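Local coordinates for phosphoribosylaminoimidazole-succinocarboxamide synthase (PDB 3U55), which catalyses the ATP-dependent ligation of L-aspartate to a carboxylated aminoimidazole ribonucleotide, giving SAICAR in de novo purine biosynthesis, at residues I70-A73 and R77-V80; L83-L88 and V187-I192; A50-I55 and E229-E234; L176-G179 and D185-L188; H63-H68 and N157-D162. All coordinates share one frame; numbering follows the deposited sequence. Where two conformers were deposited one is given.

Contact 1. Residues I70-A73 and R77-V80; sequences IGVA and RLIV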
# COMPACT_ATOMS: atom_id res chain seq x y z
N ILE A 70 27.07 -2.78 -17.34
CA ILE A 70 28.51 -2.70 -17.62
C ILE A 70 28.79 -2.80 -19.12
O ILE A 70 29.43 -1.92 -19.70
CB ILE A 70 29.33 -3.76 -16.82
CG1 ILE A 70 29.21 -3.49 -15.31
CG2 ILE A 70 30.81 -3.76 -17.26
CD1 ILE A 70 29.76 -4.59 -14.42
N GLY A 71 28.29 -3.86 -19.75
CA GLY A 71 28.48 -4.05 -21.19
C GLY A 71 27.66 -5.17 -21.79
O GLY A 71 26.92 -5.88 -21.10
N VAL A 72 27.80 -5.33 -23.11
CA VAL A 72 27.15 -6.43 -23.83
C VAL A 72 28.11 -7.60 -23.98
O VAL A 72 29.32 -7.41 -24.13
CB VAL A 72 26.63 -5.98 -25.23
CG1 VAL A 72 25.43 -5.05 -25.07
CG2 VAL A 72 27.72 -5.30 -26.04
N ALA A 73 27.56 -8.81 -23.92
CA ALA A 73 28.35 -10.03 -24.03
C ALA A 73 27.86 -10.88 -25.19
O ALA A 73 27.84 -12.11 -25.11
CB ALA A 73 28.28 -10.82 -22.72
N ARG A 77 22.83 -11.28 -24.18
CA ARG A 77 23.52 -11.26 -22.89
C ARG A 77 24.07 -9.88 -22.56
O ARG A 77 24.73 -9.25 -23.40
CB ARG A 77 24.68 -12.27 -22.88
CG ARG A 77 24.28 -13.72 -23.08
CD ARG A 77 25.51 -14.62 -23.14
NE ARG A 77 26.40 -14.27 -24.24
CZ ARG A 77 26.35 -14.84 -25.44
NH1 ARG A 77 25.47 -15.80 -25.70
NH2 ARG A 77 27.20 -14.46 -26.39
N LEU A 78 23.81 -9.42 -21.33
CA LEU A 78 24.39 -8.20 -20.81
C LEU A 78 25.30 -8.57 -19.64
O LEU A 78 25.01 -9.50 -18.90
CB LEU A 78 23.32 -7.22 -20.32
CG LEU A 78 22.22 -6.68 -21.24
CD1 LEU A 78 21.65 -5.37 -20.66
CD2 LEU A 78 22.74 -6.45 -22.65
N ILE A 79 26.40 -7.84 -19.50
CA ILE A 79 27.23 -7.93 -18.31
C ILE A 79 26.77 -6.83 -17.37
O ILE A 79 26.71 -5.66 -17.76
CB ILE A 79 28.72 -7.79 -18.61
CG1 ILE A 79 29.15 -8.79 -19.69
CG2 ILE A 79 29.54 -8.02 -17.34
CD1 ILE A 79 30.49 -8.47 -20.31
N VAL A 80 26.44 -7.22 -16.15
CA VAL A 80 25.87 -6.32 -15.15
C VAL A 80 26.64 -6.43 -13.83
O VAL A 80 27.24 -7.47 -13.54
CB VAL A 80 24.34 -6.56 -14.93
CG1 VAL A 80 23.55 -6.30 -16.22
CG2 VAL A 80 24.05 -7.98 -14.41
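With chi1 at -54°, I79 holds CG1 beside its own backbone N, and this branch comes 3.7 Å from A73 CB. Its CG2, anti to the backbone N, lies 4.3 Å from I70 CB. R77 reaches back to A73 through a bend at chi3 (-61°). In the conformer described, one of two deposited, R77 NE is 2.7 Å and NH2 2.8 Å from A73 O. The guanidinium thus grips one oxygen side-on with two nitrogens. NH2 arrives in the carbonyl plane, and NE stands above it. Sharing one acceptor leaves both bonds bent, with N-H...O angles near 135°. The backbone closes the rest. A73 N bonds to R77 O at 2.9 Å. I79 N bonds to G71 O at 2.6 Å. I79 O in turn takes two donors, I70 N at 2.9 Å and G71 N at 3.1 Å. V72 and L78 pair on the other face of the sheet, where V72 CG1 meets L78 CD2 and both side chains touch V54 of helix 45-62. I79 and A73 also rest on I24 of strand 22-27. With an alanine in place of I79, CG1, CG2 and CD1 are gone, which would probably open a gap beside A73 CB and leave I70 with less apolar cover. I70 and G71 both face I79, so this is a classic beta bulge. It sits in the antiparallel hairpin of strands 69-72 and 77-81, in a four-stranded sheet where 69-72 is an outer strand within the chain.

Contact 2. Residues L83-L88 and V187-I192; sequences LDMYPL and VLADEI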
# COMPACT_ATOMS: atom_id res chain seq x y z
N LEU A 83 24.97 -6.79 -7.19
CA LEU A 83 24.44 -5.91 -6.15
C LEU A 83 23.77 -6.71 -5.05
O LEU A 83 23.34 -7.83 -5.28
CB LEU A 83 23.41 -4.94 -6.74
CG LEU A 83 23.80 -4.03 -7.91
CD1 LEU A 83 22.54 -3.42 -8.52
CD2 LEU A 83 24.77 -2.94 -7.50
N ASP A 84 23.70 -6.12 -3.86
CA ASP A 84 22.81 -6.62 -2.82
C ASP A 84 21.43 -6.07 -3.15
O ASP A 84 21.17 -4.87 -2.97
CB ASP A 84 23.27 -6.13 -1.44
CG ASP A 84 24.50 -6.88 -0.93
OD1 ASP A 84 24.76 -8.01 -1.40
OD2 ASP A 84 25.20 -6.34 -0.05
N MET A 85 20.56 -6.94 -3.65
CA MET A 85 19.28 -6.50 -4.20
C MET A 85 18.26 -6.18 -3.12
O MET A 85 18.14 -6.89 -2.13
CB MET A 85 18.71 -7.56 -5.15
CG MET A 85 19.49 -7.72 -6.47
SD MET A 85 19.52 -6.26 -7.54
CE MET A 85 17.77 -6.14 -7.97
N TYR A 86 17.51 -5.09 -3.31
CA TYR A 86 16.34 -4.84 -2.49
C TYR A 86 15.21 -5.76 -2.95
O TYR A 86 15.02 -5.94 -4.15
CB TYR A 86 15.87 -3.39 -2.62
CG TYR A 86 16.80 -2.37 -2.00
CD1 TYR A 86 16.83 -2.18 -0.61
CD2 TYR A 86 17.64 -1.59 -2.79
CE1 TYR A 86 17.68 -1.25 -0.03
CE2 TYR A 86 18.50 -0.66 -2.22
CZ TYR A 86 18.51 -0.48 -0.85
OH TYR A 86 19.35 0.45 -0.29
N PRO A 87 14.43 -6.30 -1.99
CA PRO A 87 13.29 -7.15 -2.34
C PRO A 87 12.08 -6.30 -2.74
O PRO A 87 11.00 -6.46 -2.18
CB PRO A 87 13.01 -7.92 -1.04
CG PRO A 87 13.47 -7.01 0.04
CD PRO A 87 14.61 -6.18 -0.53
N LEU A 88 12.29 -5.40 -3.71
CA LEU A 88 11.26 -4.45 -4.12
C LEU A 88 11.02 -4.45 -5.62
O LEU A 88 11.95 -4.65 -6.40
CB LEU A 88 11.62 -3.02 -3.71
CG LEU A 88 11.86 -2.66 -2.24
CD1 LEU A 88 12.42 -1.24 -2.14
CD2 LEU A 88 10.57 -2.81 -1.42
N VAL A 187 21.60 1.52 -6.78
CA VAL A 187 21.85 1.29 -8.20
C VAL A 187 20.63 0.64 -8.87
O VAL A 187 20.09 -0.34 -8.37
CB VAL A 187 23.10 0.40 -8.38
CG1 VAL A 187 23.37 0.11 -9.85
CG2 VAL A 187 24.33 1.05 -7.72
N LEU A 188 20.23 1.20 -10.01
CA LEU A 188 19.13 0.67 -10.81
C LEU A 188 19.55 -0.65 -11.46
O LEU A 188 20.60 -0.73 -12.10
CB LEU A 188 18.71 1.67 -11.88
CG LEU A 188 17.52 1.27 -12.75
CD1 LEU A 188 16.32 1.03 -11.86
CD2 LEU A 188 17.23 2.33 -13.80
N ALA A 189 18.72 -1.68 -11.28
CA ALA A 189 19.04 -3.03 -11.76
C ALA A 189 17.98 -3.58 -12.72
O ALA A 189 17.31 -2.81 -13.41
CB ALA A 189 19.25 -3.97 -10.57
N ASP A 190 17.85 -4.91 -12.77
CA ASP A 190 16.87 -5.59 -13.63
C ASP A 190 16.94 -5.09 -15.09
O ASP A 190 18.04 -4.95 -15.65
CB ASP A 190 15.45 -5.51 -13.04
CG ASP A 190 14.50 -6.55 -13.63
OD1 ASP A 190 13.45 -6.16 -14.19
OD2 ASP A 190 14.80 -7.76 -13.55
N GLU A 191 15.78 -4.83 -15.69
CA GLU A 191 15.69 -4.48 -17.11
C GLU A 191 14.77 -3.27 -17.31
O GLU A 191 14.01 -2.90 -16.41
CB GLU A 191 15.15 -5.67 -17.92
CG GLU A 191 13.67 -5.97 -17.68
CD GLU A 191 13.13 -7.12 -18.51
OE1 GLU A 191 12.94 -6.96 -19.74
OE2 GLU A 191 12.86 -8.19 -17.93
N ILE A 192 14.85 -2.68 -18.50
CA ILE A 192 13.88 -1.66 -18.92
C ILE A 192 13.50 -2.00 -20.36
O ILE A 192 14.31 -1.84 -21.27
CB ILE A 192 14.44 -0.21 -18.84
CG1 ILE A 192 14.93 0.11 -17.43
CG2 ILE A 192 13.37 0.80 -19.27
CD1 ILE A 192 15.65 1.45 -17.31
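L83 lays both of its methyl groups against V187. CD2 is 3.8 Å and CD1 3.9 Å from V187 CB, so the fork of the leucine straddles that carbon. The two side chains cross at about a right angle. CD1 of L83 also lies 3.9 Å from A189 CB. M85 comes to the same alanine from another direction. Its chain bends at chi2 (-63°) and again at chi3 (-66°), which folds the thioether end over to A189. SD of M85 is 3.8 Å and CE 3.7 Å from A189 CB. The contact is purely apolar. An alanine in place of L83 lacks CG and both methyl groups, and V187 would probably lose its mate while a gap opened beside A189. In the next shell, D181 touches both L83 and V187, and H68 touches L83 and A189. The backbones are set by strand 169-180, which bonds to both sides: D84 pairs with K180 and Y86 with F178, while V187 pairs with G179. Just beyond A189, D190 OD2 and E191 OE2 both form salt bridges with K13. The contact therefore joins the start of strand 84-93, with L83 just before it, to V187 of strand 186-188 and to A189, across strand 169-180. Y86 packs on I149 of helix 143-165, and L188 packs on L60 of helix 45-62.

Contact 3. Residues A50-I55 and E229-E234; sequences AQLSVI and ERITGE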
# COMPACT_ATOMS: atom_id res chain seq x y z
N ALA A 50 16.73 -7.13 -24.63
CA ALA A 50 18.15 -6.88 -24.32
C ALA A 50 18.62 -5.56 -24.94
O ALA A 50 19.21 -4.73 -24.24
CB ALA A 50 19.01 -8.04 -24.80
N GLN A 51 18.36 -5.39 -26.23
CA GLN A 51 18.78 -4.20 -26.98
C GLN A 51 18.15 -2.93 -26.43
O GLN A 51 18.83 -1.91 -26.26
CB GLN A 51 18.44 -4.34 -28.47
CG GLN A 51 19.21 -5.43 -29.21
CD GLN A 51 20.71 -5.19 -29.23
OE1 GLN A 51 21.18 -4.13 -29.63
NE2 GLN A 51 21.47 -6.20 -28.82
N LEU A 52 16.85 -2.99 -26.16
CA LEU A 52 16.14 -1.84 -25.60
C LEU A 52 16.60 -1.49 -24.18
O LEU A 52 16.69 -0.31 -23.83
CB LEU A 52 14.62 -2.06 -25.67
CG LEU A 52 14.06 -2.02 -27.10
CD1 LEU A 52 12.66 -2.60 -27.14
CD2 LEU A 52 14.08 -0.60 -27.68
N SER A 53 16.91 -2.50 -23.38
CA SER A 53 17.45 -2.27 -22.04
C SER A 53 18.77 -1.50 -22.12
O SER A 53 18.96 -0.52 -21.41
CB SER A 53 17.66 -3.59 -21.28
OG SER A 53 16.42 -4.15 -20.87
N VAL A 54 19.65 -1.95 -23.01
CA VAL A 54 20.94 -1.29 -23.24
C VAL A 54 20.73 0.18 -23.62
O VAL A 54 21.36 1.06 -23.04
CB VAL A 54 21.77 -2.03 -24.32
CG1 VAL A 54 22.98 -1.22 -24.74
CG2 VAL A 54 22.21 -3.38 -23.80
N ILE A 55 19.84 0.42 -24.58
CA ILE A 55 19.53 1.79 -25.00
C ILE A 55 19.09 2.65 -23.81
O ILE A 55 19.62 3.75 -23.60
CB ILE A 55 18.45 1.82 -26.11
CG1 ILE A 55 19.04 1.28 -27.43
CG2 ILE A 55 17.92 3.24 -26.31
CD1 ILE A 55 18.00 0.81 -28.43
N GLU A 229 12.09 0.11 -33.63
CA GLU A 229 12.25 0.89 -34.86
C GLU A 229 12.08 2.39 -34.61
O GLU A 229 12.85 3.20 -35.11
CB GLU A 229 11.27 0.43 -35.94
CG GLU A 229 11.62 -0.91 -36.57
CD GLU A 229 10.55 -1.43 -37.51
OE1 GLU A 229 9.87 -0.61 -38.17
OE2 GLU A 229 10.38 -2.67 -37.58
N ARG A 230 11.06 2.74 -33.82
CA ARG A 230 10.82 4.14 -33.47
C ARG A 230 11.95 4.76 -32.67
O ARG A 230 12.28 5.93 -32.85
CB ARG A 230 9.52 4.28 -32.70
CG ARG A 230 8.29 4.18 -33.56
CD ARG A 230 7.17 4.95 -32.93
NE ARG A 230 5.90 4.30 -33.18
CZ ARG A 230 4.72 4.79 -32.83
NH1 ARG A 230 4.64 5.97 -32.23
NH2 ARG A 230 3.62 4.11 -33.10
N ILE A 231 12.54 3.95 -31.78
CA ILE A 231 13.64 4.42 -30.94
C ILE A 231 14.95 4.51 -31.71
O ILE A 231 15.64 5.53 -31.66
CB ILE A 231 13.78 3.54 -29.66
CG1 ILE A 231 12.61 3.83 -28.70
CG2 ILE A 231 15.12 3.78 -28.97
CD1 ILE A 231 12.47 2.84 -27.56
N THR A 232 15.29 3.45 -32.45
CA THR A 232 16.57 3.40 -33.17
C THR A 232 16.57 4.13 -34.51
O THR A 232 17.61 4.63 -34.94
CB THR A 232 17.04 1.95 -33.39
OG1 THR A 232 16.10 1.25 -34.21
CG2 THR A 232 17.18 1.22 -32.06
N GLY A 233 15.42 4.18 -35.16
CA GLY A 233 15.31 4.71 -36.52
C GLY A 233 15.66 3.68 -37.58
O GLY A 233 15.81 4.01 -38.76
N GLU A 234 15.78 2.42 -37.16
CA GLU A 234 16.13 1.33 -38.08
C GLU A 234 15.47 -0.00 -37.69
O GLU A 234 15.14 -0.23 -36.53
CB GLU A 234 17.65 1.17 -38.17
CG GLU A 234 18.36 0.89 -36.85
CD GLU A 234 19.87 0.84 -36.99
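L52 and I231 are where the two backbones come nearest, with CA atoms 8.6 Å apart between helix 45-62 and the last turn of helix 220-232. The side chains fill that distance. L52 CD2 lies 3.8 Å from I231 CD1, in the one of two deposited I231 conformers described here. I55 meets I231 branch to branch, CG2 to CG2, at 3.9 Å. Both pairs cross at a slant. The other arm of I55 goes to T232: CD1 of I55 is 3.7 Å from T232 CG2, and these side chains cross at about a right angle. This is apolar helix-helix packing at a helix end, and an ST turn follows directly. T232 OG1 accepts from E234 N at 3.2 Å. With chi1 at 63°, OG1 stands between the backbone N and the carbonyl carbon, while CG2 is left to face I55. The same hydroxyl bonds to Y228 O one turn back, so its polar end is held on its own helix. G233 leaves helical geometry with positive phi. Y163 of helix 143-165 touches both I55 and I231, and L52 also rests on I227 and P194.

Contact 4. Residues L176-G179 and D185-L188; sequences LEFG and DIVL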
# COMPACT_ATOMS: atom_id res chain seq x y z
N LEU A 176 10.66 -0.82 -11.84
CA LEU A 176 12.10 -0.87 -11.59
C LEU A 176 12.46 -1.77 -10.41
O LEU A 176 11.65 -2.00 -9.50
CB LEU A 176 12.65 0.52 -11.30
CG LEU A 176 12.48 1.65 -12.33
CD1 LEU A 176 13.09 2.93 -11.77
CD2 LEU A 176 13.08 1.31 -13.69
N GLU A 177 13.69 -2.27 -10.43
CA GLU A 177 14.28 -2.91 -9.26
C GLU A 177 15.62 -2.23 -8.99
O GLU A 177 16.21 -1.64 -9.88
CB GLU A 177 14.46 -4.42 -9.49
CG GLU A 177 13.16 -5.14 -9.85
CD GLU A 177 13.27 -6.66 -9.78
OE1 GLU A 177 14.30 -7.18 -9.30
OE2 GLU A 177 12.30 -7.33 -10.19
N PHE A 178 16.07 -2.32 -7.74
CA PHE A 178 17.28 -1.64 -7.29
C PHE A 178 18.07 -2.57 -6.38
O PHE A 178 17.51 -3.48 -5.76
CB PHE A 178 16.93 -0.40 -6.47
CG PHE A 178 16.29 0.71 -7.26
CD1 PHE A 178 17.06 1.72 -7.83
CD2 PHE A 178 14.90 0.75 -7.41
CE1 PHE A 178 16.47 2.75 -8.54
CE2 PHE A 178 14.30 1.79 -8.12
CZ PHE A 178 15.09 2.79 -8.69
N GLY A 179 19.36 -2.29 -6.28
CA GLY A 179 20.22 -2.96 -5.31
C GLY A 179 21.26 -1.97 -4.82
O GLY A 179 21.35 -0.84 -5.32
N ASP A 185 25.89 2.77 -2.40
CA ASP A 185 25.06 3.56 -3.31
C ASP A 185 23.92 2.72 -3.89
O ASP A 185 24.08 1.52 -4.12
CB ASP A 185 25.88 4.14 -4.47
CG ASP A 185 26.88 5.19 -4.02
OD1 ASP A 185 27.93 5.33 -4.68
OD2 ASP A 185 26.62 5.90 -3.02
N ILE A 186 22.80 3.37 -4.14
CA ILE A 186 21.62 2.69 -4.68
C ILE A 186 21.66 2.71 -6.21
O ILE A 186 21.75 3.77 -6.83
CB ILE A 186 20.32 3.30 -4.11
CG1 ILE A 186 20.31 3.13 -2.58
CG2 ILE A 186 19.08 2.66 -4.76
CD1 ILE A 186 19.21 3.90 -1.87
N VAL A 187 21.60 1.52 -6.78
CA VAL A 187 21.85 1.29 -8.20
C VAL A 187 20.63 0.64 -8.87
O VAL A 187 20.09 -0.34 -8.37
CB VAL A 187 23.10 0.40 -8.38
CG1 VAL A 187 23.37 0.11 -9.85
CG2 VAL A 187 24.33 1.05 -7.72
N LEU A 188 20.23 1.20 -10.01
CA LEU A 188 19.13 0.67 -10.81
C LEU A 188 19.55 -0.65 -11.46
O LEU A 188 20.60 -0.73 -12.10
CB LEU A 188 18.71 1.67 -11.88
CG LEU A 188 17.52 1.27 -12.75
CD1 LEU A 188 16.32 1.03 -11.86
CD2 LEU A 188 17.23 2.33 -13.80
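L188 puts a methyl group over one face of the F178 ring. Its CD1 lies 4.0 Å from the ring centroid and 22° off the ring normal, displaced toward the rim, a CH-pi contact. In L188, chi1 (-177°) sets CG anti to the backbone N, and chi2 (59°) then turns CD1 toward F178 and L176. This rests on one of two deposited L188 conformers. L176 takes the same methyl from another direction. Its CD2 is 3.7 Å from L188 CD1, and the two leucines cross at about a right angle. I186 CG2 approaches F178 obliquely, 3.8 Å from ring atom CD1. The ring is thus touched by I186 and L188, while I149 and I152 of helix 143-165 also pack on it. Two backbone bonds fix the strands beside it. G179 N bonds to V187 O at 3.0 Å. V187 N bonds to G179 O at 2.8 Å. V187 O also receives a CA-H...O contact from F178 CA at 3.3 Å. F178 and L188 form a non-hydrogen-bonded pair, and G179 and V187 a hydrogen-bonded one. This alternation is that of antiparallel strands, and as 169-180 and 186-188 follow each other in the chain they form a beta hairpin.

Contact 5. Residues H63-H68 and N157-D162; sequences HGIKTH and NEILKD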
# COMPACT_ATOMS: atom_id res chain seq x y z
N HIS A 63 22.40 10.79 -18.04
CA HIS A 63 21.67 11.71 -17.18
C HIS A 63 22.01 11.55 -15.70
O HIS A 63 21.31 12.07 -14.84
CB HIS A 63 20.17 11.56 -17.41
CG HIS A 63 19.66 12.26 -18.63
ND1 HIS A 63 19.77 11.72 -19.90
CD2 HIS A 63 19.05 13.46 -18.78
CE1 HIS A 63 19.25 12.56 -20.77
NE2 HIS A 63 18.80 13.62 -20.12
N GLY A 64 23.09 10.82 -15.39
CA GLY A 64 23.57 10.70 -14.01
C GLY A 64 22.88 9.67 -13.13
O GLY A 64 23.04 9.70 -11.90
N ILE A 65 22.13 8.75 -13.73
CA ILE A 65 21.52 7.64 -12.99
C ILE A 65 22.49 6.47 -12.93
O ILE A 65 22.97 6.01 -13.97
CB ILE A 65 20.18 7.15 -13.65
CG1 ILE A 65 19.18 8.31 -13.80
CG2 ILE A 65 19.57 5.98 -12.86
CD1 ILE A 65 18.74 8.93 -12.49
N LYS A 66 22.79 5.99 -11.72
CA LYS A 66 23.61 4.80 -11.56
C LYS A 66 22.81 3.55 -11.89
O LYS A 66 21.77 3.30 -11.28
CB LYS A 66 24.14 4.69 -10.12
CG LYS A 66 25.28 5.61 -9.80
CD LYS A 66 25.96 5.20 -8.49
CE LYS A 66 26.78 6.35 -7.93
NZ LYS A 66 25.89 7.38 -7.34
N THR A 67 23.29 2.77 -12.86
CA THR A 67 22.64 1.52 -13.25
C THR A 67 23.63 0.36 -13.17
O THR A 67 24.85 0.58 -13.11
CB THR A 67 22.05 1.55 -14.67
OG1 THR A 67 23.09 1.34 -15.64
CG2 THR A 67 21.31 2.86 -14.96
N HIS A 68 23.11 -0.86 -13.18
CA HIS A 68 23.96 -2.04 -13.11
C HIS A 68 24.62 -2.40 -14.45
O HIS A 68 25.39 -3.35 -14.53
CB HIS A 68 23.23 -3.23 -12.46
CG HIS A 68 22.17 -3.86 -13.32
ND1 HIS A 68 21.68 -5.13 -13.07
CD2 HIS A 68 21.49 -3.41 -14.40
CE1 HIS A 68 20.76 -5.43 -13.96
NE2 HIS A 68 20.62 -4.40 -14.78
N ASN A 157 11.74 8.44 -14.44
CA ASN A 157 10.46 8.72 -15.09
C ASN A 157 10.54 9.94 -16.01
O ASN A 157 10.17 9.84 -17.17
CB ASN A 157 9.35 8.87 -14.07
CG ASN A 157 7.97 9.03 -14.71
OD1 ASN A 157 7.63 8.35 -15.68
ND2 ASN A 157 7.17 9.94 -14.16
N GLU A 158 11.04 11.06 -15.49
CA GLU A 158 11.14 12.29 -16.29
C GLU A 158 11.97 12.09 -17.56
O GLU A 158 11.54 12.48 -18.65
CB GLU A 158 11.70 13.45 -15.45
CG GLU A 158 10.76 13.95 -14.36
CD GLU A 158 9.39 14.38 -14.89
OE1 GLU A 158 8.38 13.76 -14.49
OE2 GLU A 158 9.34 15.32 -15.70
N ILE A 159 13.14 11.48 -17.41
CA ILE A 159 14.05 11.21 -18.53
C ILE A 159 13.42 10.33 -19.60
O ILE A 159 13.45 10.66 -20.79
CB ILE A 159 15.38 10.55 -18.06
CG1 ILE A 159 16.11 11.47 -17.07
CG2 ILE A 159 16.27 10.21 -19.26
CD1 ILE A 159 16.94 10.72 -16.03
N LEU A 160 12.84 9.20 -19.17
CA LEU A 160 12.23 8.25 -20.11
C LEU A 160 11.00 8.83 -20.79
O LEU A 160 10.87 8.71 -22.01
CB LEU A 160 11.89 6.93 -19.42
CG LEU A 160 13.03 6.10 -18.83
CD1 LEU A 160 12.46 4.84 -18.19
CD2 LEU A 160 14.08 5.75 -19.88
N LYS A 161 10.12 9.46 -20.01
CA LYS A 161 8.89 10.02 -20.57
C LYS A 161 9.19 11.12 -21.59
O LYS A 161 8.58 11.14 -22.66
CB LYS A 161 7.92 10.49 -19.47
CG LYS A 161 8.19 11.86 -18.85
CD LYS A 161 7.61 11.96 -17.44
CE LYS A 161 6.10 11.82 -17.43
NZ LYS A 161 5.41 13.11 -17.70
N ASP A 162 10.16 12.00 -21.29
CA ASP A 162 10.57 13.06 -22.23
C ASP A 162 11.16 12.48 -23.51
O ASP A 162 10.78 12.89 -24.62
CB ASP A 162 11.60 14.00 -21.58
CG ASP A 162 11.00 14.90 -20.51
OD1 ASP A 162 9.76 15.02 -20.42
OD2 ASP A 162 11.79 15.49 -19.74
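H63 ND1 is hydrogen-bonded to the carbonyl O of L59, one turn back in helix 45-62, and this bond helps to hold the imidazole against I159. H63 O takes a second bond, from K155 NZ of helix 143-165. I159 meets the ring from above one face. Its CG2 is 4.0 Å from the ring centroid and 13° off the normal, a CH-pi contact shifted toward the rim. CG1 of I159 lies 3.9 Å from ring atom CD2 of H63. The two side chains run past each other in opposite directions, and CD1 of I159 ends 3.6 Å from H63 CB. I65 comes from a different side. Its CG1 and I159 CD1 reach toward each other tip to tip, 4.0 Å apart. I159 thus sets CG2 over the imidazole, CG1 near its CD2, and CD1 against both H63 CB and I65 CG1. The bend in the chain that makes this possible is a Schellman motif. G64, with positive phi, is its C-prime residue, where I65 N bonds to L60 O and G64 N to E61 O. L60 touches both I65 and I159. Since a carbonyl can only accept, ND1 probably carries the proton. That bond helps to fix the turn of the ring, whose face meets I159. Direct adhesion between the two segments thus rests on dispersion and CH-pi contact, with the polar bonds of H63 made to L59 and K155.

In the fold
Contacts 2 and 4 share V187 and L188, and their centres are about 4 Å apart. Contact 5 joins them through its loop: L188 N lies 2.9 Å from K66 O, and L188 O 2.7 Å from H68 N, both probable hydrogen bonds. H68 O also touches V80 CB of contact 1 at 3.4 Å. Contact 3 meets contact 1 where V54 packs on V72 and L78, and meets contact 2 through S53 and I192. Contacts 3 and 4 do not touch, with centres about 22 Å apart. As in other SAICAR synthetases, ATP probably binds in the cleft between the sheet of contact 1 and the larger sheet of contacts 2 and 4.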